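Local structure of protein-glutamine gamma-glutamyltransferase 2 (Pagrus major, 1G0D) at residues A[473-478]-A[563-568]; A[503-508]-A[525-530]. The protein probably acts as a calcium-dependent acyltransferase that cross-links proteins by joining peptide-bound glutamine to lysine side chains or to free amines, releasing ammonia. One frame throughout, in Å; residues are numbered along the deposited sequence.

How the interactions relate
Strand 473-479 comes first along the chain. It lies in a three-stranded antiparallel sheet with strands 488-496 and 536-544. The chain then forms the hairpin of strands 502-513 and 525-532, whose short loop is closed by interaction 2. After strand 536-544 it returns as strand 558-566, where interaction 1 closes a much longer loop of 84 residues. Interaction 2 therefore falls wholly within the span of interaction 1. Strands 558-566 and 502-513 are neighbours in one sheet, with probable hydrogen bonds from Leu564 N to Thr507 O and from Asp566 N to Gln505 O. Interaction 2 builds that sheet's edge. Interaction 1 packs the three-stranded sheet against it.

Interaction 1. Residues A[473-478]-A[563-568]; sequences LQLSIK and ALLDAP
Leu475 and Leu565 meet in the middle of this contact, with Leu475 CD2 3.3 Å from Leu565 CB. The same methyl also reaches Ala563, at 4.0 Å from its CB, and so sits over the backbone between the two residues. With CG anti to the backbone N (chi1 -152°), Leu475 brings CG itself near Ala563 CB. Leu565 offers its CD1 methyl to Leu473. This CD1 lies 3.5 Å from Leu473 CG, and the two side chains cross at about a right angle. Leu473 CD2 reaches on to Ala567, 4.0 Å from its CB, and to the ring of Pro568, 4.1 Å from its CD. Ala567 and Pro568 are poorly ordered, so this end is less well defined. At the other end Ile477 CD1 approaches Ala563 CB at 4.4 Å.

The contact across the two segments is apolar. The strand axes run nearly antiparallel, at 165°, and come no closer than 8.1 Å, a separation of packed sheets and not of paired strands. Gln474, Ser476, Leu564 and Asp566 point away from the opposite segment; Leu564 is nonetheless buried, packing on Thr507 and Met575. Asp566 forms a salt bridge with Arg410. Around the core, Val494 and Val492 of strand 488-496 touch Leu475 and Ala563, while Leu506 packs on Leu565.

Ser476, Ile477 and Lys478 probably belong to the GTP site, as in related transglutaminases, and Ile477 also packs on Ala578 of that site. Leucines from two facing sheets, crossing at an angle, fill the interior of the first of the two C-terminal beta-barrel domains of the transglutaminase fold.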
loop_
_atom_site.group_PDB
_atom_site.type_symbol
_atom_site.label_atom_id
_atom_site.label_comp_id
_atom_site.label_asym_id
_atom_site.label_seq_id
_atom_site.Cartn_x
_atom_site.Cartn_y
_atom_site.Cartn_z
ATOM N N LEU A 473 18.643 36.893 3.941
ATOM C CA LEU A 473 19.063 35.750 4.720
ATOM C C LEU A 473 18.438 34.456 4.188
ATOM O O LEU A 473 17.263 34.430 3.827
ATOM C CB LEU A 473 18.687 35.969 6.181
ATOM C CG LEU A 473 19.750 36.496 7.170
ATOM C CD1 LEU A 473 20.976 37.021 6.455
ATOM C CD2 LEU A 473 19.127 37.605 8.021
ATOM N N GLN A 474 19.229 33.388 4.141
ATOM C CA GLN A 474 18.749 32.098 3.665
ATOM C C GLN A 474 19.255 31.006 4.581
ATOM O O GLN A 474 20.452 30.776 4.693
ATOM C CB GLN A 474 19.224 31.842 2.238
ATOM C CG GLN A 474 18.845 32.945 1.247
ATOM C CD GLN A 474 17.331 33.079 1.035
ATOM O OE1 GLN A 474 16.851 34.078 0.479
ATOM N NE2 GLN A 474 16.576 32.073 1.480
ATOM N N LEU A 475 18.324 30.324 5.230
ATOM C CA LEU A 475 18.650 29.270 6.188
ATOM C C LEU A 475 18.525 27.903 5.538
ATOM O O LEU A 475 17.627 27.681 4.746
ATOM C CB LEU A 475 17.694 29.382 7.391
ATOM C CG LEU A 475 18.070 28.921 8.807
ATOM C CD1 LEU A 475 19.495 29.274 9.178
ATOM C CD2 LEU A 475 17.103 29.556 9.777
ATOM N N SER A 476 19.427 26.987 5.874
ATOM C CA SER A 476 19.397 25.643 5.312
ATOM C C SER A 476 20.148 24.673 6.211
ATOM O O SER A 476 21.110 25.077 6.842
ATOM C CB SER A 476 20.030 25.650 3.916
ATOM O OG SER A 476 21.449 25.728 3.977
ATOM N N ILE A 477 19.703 23.417 6.279
ATOM C CA ILE A 477 20.341 22.379 7.103
ATOM C C ILE A 477 20.916 21.336 6.177
ATOM O O ILE A 477 20.291 21.009 5.174
ATOM C CB ILE A 477 19.319 21.698 8.057
ATOM C CG1 ILE A 477 18.767 22.736 9.028
ATOM C CG2 ILE A 477 19.969 20.603 8.859
ATOM C CD1 ILE A 477 17.400 22.419 9.508
ATOM N N LYS A 478 22.091 20.803 6.499
ATOM C CA LYS A 478 22.709 19.818 5.621
ATOM C C LYS A 478 23.383 18.697 6.358
ATOM O O LYS A 478 23.878 18.888 7.447
ATOM C CB LYS A 478 23.737 20.491 4.721
ATOM C CG LYS A 478 24.005 21.958 5.035
ATOM C CD LYS A 478 24.409 22.729 3.782
ATOM C CE LYS A 478 25.165 24.009 4.150
ATOM N NZ LYS A 478 25.609 24.774 2.939
ATOM N N ALA A 563 15.832 25.008 12.603
ATOM C CA ALA A 563 16.686 26.154 12.815
ATOM C C ALA A 563 15.802 27.362 12.666
ATOM O O ALA A 563 14.947 27.406 11.782
ATOM C CB ALA A 563 17.816 26.184 11.794
ATOM N N LEU A 564 15.971 28.320 13.566
ATOM C CA LEU A 564 15.188 29.554 13.541
ATOM C C LEU A 564 16.222 30.639 13.364
ATOM O O LEU A 564 17.299 30.576 13.948
ATOM C CB LEU A 564 14.477 29.753 14.879
ATOM C CG LEU A 564 13.089 30.365 14.973
ATOM C CD1 LEU A 564 13.216 31.762 15.489
ATOM C CD2 LEU A 564 12.374 30.315 13.645
ATOM N N LEU A 565 15.925 31.633 12.554
ATOM C CA LEU A 565 16.878 32.706 12.348
ATOM C C LEU A 565 16.073 33.947 12.564
ATOM O O LEU A 565 15.366 34.352 11.658
ATOM C CB LEU A 565 17.378 32.695 10.909
ATOM C CG LEU A 565 18.801 33.061 10.490
ATOM C CD1 LEU A 565 18.778 34.366 9.738
ATOM C CD2 LEU A 565 19.694 33.143 11.684
ATOM N N ASP A 566 16.114 34.542 13.747
ATOM C CA ASP A 566 15.336 35.746 13.860
ATOM C C ASP A 566 16.082 36.833 13.146
ATOM O O ASP A 566 17.077 37.396 13.624
ATOM C CB ASP A 566 15.035 36.140 15.283
ATOM C CG ASP A 566 13.630 36.687 15.409
ATOM O OD1 ASP A 566 12.925 36.315 16.382
ATOM O OD2 ASP A 566 13.236 37.477 14.508
ATOM N N ALA A 567 15.575 37.071 11.944
ATOM C CA ALA A 567 16.110 38.037 11.022
ATOM C C ALA A 567 15.851 39.469 11.448
ATOM O O ALA A 567 14.701 39.895 11.600
ATOM C CB ALA A 567 15.516 37.788 9.616
ATOM N N PRO A 568 16.935 40.229 11.653
ATOM C CA PRO A 568 16.979 41.646 12.056
ATOM C C PRO A 568 16.141 42.609 11.168
ATOM O O PRO A 568 16.165 42.469 9.916
ATOM C CB PRO A 568 18.475 41.984 11.992
ATOM C CG PRO A 568 19.092 40.861 11.146
ATOM C CD PRO A 568 18.290 39.662 11.524
#

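Interaction 2. Residues A[503-508]-A[525-530]; sequences HAQLTM and RKTISV
Strands 503-508 and 525-530 pair antiparallel at 164°, with Ala504 opposite Val530, Leu506 opposite Ile528 and Met508 opposite Lys526 as hydrogen-bonded pairs. Each of the first two pairs is joined in both directions, as by Leu506 N to Ile528 O at 2.8 Å. In the third, Met508 N bonds well to Lys526 O, but the return bond from Lys526 N is weak.

On one face Thr507 and Thr527 sit at a non-hydrogen-bonded position. Their OG1 atoms are 3.2 Å apart and hydrogen-bonded. Thr527 OG1 also lies 3.3 Å from Thr507 CG2. Next to them Gln505 bends at chi2 (75°), which turns CD back toward the other strand. Its NE2 makes a weak bond to Ser529 OG at 3.1 Å and lies 3.4 Å from Thr527 CG2.

The other face is largely apolar. Leu506 CB meets Ile528 CG2 at 3.9 Å. Met508 and Lys526 lie side by side and point the same way, with Met508 CE 3.8 Å from Lys526 NZ. That NZ has a salt bridge with Glu540 and a hydrogen bond to Val541 O, and Met508 packs on Glu540 and Met542 of strand 536-544. Ala504 also touches Leu565.

The hairpin thus has two chemistries. On the Thr507 face a hydroxyl pair, helped by a weak amide bond, adds side-chain links to the backbone ladder, while the Leu506 face supplies hydrocarbon to the interior between the sheets, with the Lys526 charge probably balanced by Glu540.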
loop_
_atom_site.group_PDB
_atom_site.type_symbol
_atom_site.label_atom_id
_atom_site.label_comp_id
_atom_site.label_asym_id
_atom_site.label_seq_id
_atom_site.Cartn_x
_atom_site.Cartn_y
_atom_site.Cartn_z
ATOM N N HIS A 503 23.028 40.962 11.402
ATOM C CA HIS A 503 23.231 40.301 12.674
ATOM C C HIS A 503 21.898 39.688 13.091
ATOM O O HIS A 503 20.875 40.366 13.093
ATOM C CB HIS A 503 23.716 41.325 13.720
ATOM C CG HIS A 503 24.223 42.620 13.136
ATOM N ND1 HIS A 503 25.517 42.779 12.684
ATOM C CD2 HIS A 503 23.624 43.825 12.977
ATOM C CE1 HIS A 503 25.693 44.021 12.275
ATOM N NE2 HIS A 503 24.559 44.679 12.442
ATOM N N ALA A 504 21.895 38.408 13.434
ATOM C CA ALA A 504 20.652 37.759 13.823
ATOM C C ALA A 504 20.857 36.701 14.914
ATOM O O ALA A 504 21.984 36.389 15.312
ATOM C CB ALA A 504 19.969 37.150 12.584
ATOM N N GLN A 505 19.753 36.178 15.425
ATOM C CA GLN A 505 19.821 35.182 16.475
ATOM C C GLN A 505 19.480 33.855 15.862
ATOM O O GLN A 505 18.405 33.687 15.294
ATOM C CB GLN A 505 18.815 35.513 17.574
ATOM C CG GLN A 505 19.146 34.922 18.943
ATOM C CD GLN A 505 20.268 35.662 19.637
ATOM O OE1 GLN A 505 20.377 36.891 19.530
ATOM N NE2 GLN A 505 21.115 34.919 20.352
ATOM N N LEU A 506 20.382 32.904 16.016
ATOM C CA LEU A 506 20.218 31.598 15.431
ATOM C C LEU A 506 19.947 30.487 16.438
ATOM O O LEU A 506 20.854 30.018 17.122
ATOM C CB LEU A 506 21.487 31.294 14.640
ATOM C CG LEU A 506 21.646 30.240 13.544
ATOM C CD1 LEU A 506 22.611 29.167 14.021
ATOM C CD2 LEU A 506 20.324 29.661 13.156
ATOM N N THR A 507 18.702 30.045 16.514
ATOM C CA THR A 507 18.344 28.950 17.411
ATOM C C THR A 507 18.300 27.606 16.670
ATOM O O THR A 507 17.679 27.499 15.619
ATOM C CB THR A 507 16.961 29.180 18.007
ATOM O OG1 THR A 507 16.887 30.499 18.564
ATOM C CG2 THR A 507 16.665 28.123 19.061
ATOM N N MET A 508 18.937 26.580 17.218
ATOM C CA MET A 508 18.932 25.255 16.598
ATOM C C MET A 508 18.572 24.173 17.600
ATOM O O MET A 508 19.033 24.202 18.736
ATOM C CB MET A 508 20.300 24.928 16.033
ATOM C CG MET A 508 21.014 26.094 15.470
ATOM S SD MET A 508 22.708 25.557 15.300
ATOM C CE MET A 508 23.618 26.937 16.042
ATOM N N ARG A 525 19.635 21.308 22.073
ATOM C CA ARG A 525 19.251 22.621 21.567
ATOM C C ARG A 525 20.465 23.574 21.670
ATOM O O ARG A 525 21.474 23.227 22.292
ATOM C CB ARG A 525 18.085 23.100 22.417
ATOM C CG ARG A 525 17.576 24.456 22.121
ATOM C CD ARG A 525 16.698 24.877 23.272
ATOM N NE ARG A 525 15.413 24.199 23.243
ATOM C CZ ARG A 525 14.287 24.786 22.869
ATOM N NH1 ARG A 525 13.160 24.091 22.874
ATOM N NH2 ARG A 525 14.291 26.065 22.489
ATOM N N LYS A 526 20.392 24.765 21.081
ATOM C CA LYS A 526 21.542 25.680 21.117
ATOM C C LYS A 526 21.205 26.975 20.398
ATOM O O LYS A 526 20.688 26.946 19.295
ATOM C CB LYS A 526 22.720 24.987 20.425
ATOM C CG LYS A 526 23.997 25.778 20.199
ATOM C CD LYS A 526 24.957 24.885 19.373
ATOM C CE LYS A 526 26.327 25.503 19.105
ATOM N NZ LYS A 526 26.703 25.366 17.654
ATOM N N THR A 527 21.478 28.110 21.025
ATOM C CA THR A 527 21.212 29.393 20.383
ATOM C C THR A 527 22.500 30.176 20.251
ATOM O O THR A 527 23.263 30.283 21.198
ATOM C CB THR A 527 20.226 30.234 21.163
ATOM O OG1 THR A 527 18.909 29.722 20.939
ATOM C CG2 THR A 527 20.273 31.672 20.691
ATOM N N ILE A 528 22.733 30.722 19.068
ATOM C CA ILE A 528 23.940 31.471 18.806
ATOM C C ILE A 528 23.588 32.835 18.314
ATOM O O ILE A 528 22.474 33.068 17.851
ATOM C CB ILE A 528 24.799 30.770 17.721
ATOM C CG1 ILE A 528 26.191 30.495 18.275
ATOM C CG2 ILE A 528 24.897 31.627 16.450
ATOM C CD1 ILE A 528 26.207 29.596 19.498
ATOM N N SER A 529 24.536 33.747 18.440
ATOM C CA SER A 529 24.335 35.090 17.935
ATOM C C SER A 529 25.223 35.121 16.718
ATOM O O SER A 529 26.388 34.701 16.750
ATOM C CB SER A 529 24.749 36.146 18.948
ATOM O OG SER A 529 23.594 36.650 19.604
ATOM N N VAL A 530 24.665 35.626 15.636
ATOM C CA VAL A 530 25.374 35.612 14.390
ATOM C C VAL A 530 25.418 36.956 13.674
ATOM O O VAL A 530 24.480 37.766 13.785
ATOM C CB VAL A 530 24.697 34.502 13.499
ATOM C CG1 VAL A 530 24.097 35.066 12.233
ATOM C CG2 VAL A 530 25.674 33.424 13.206
#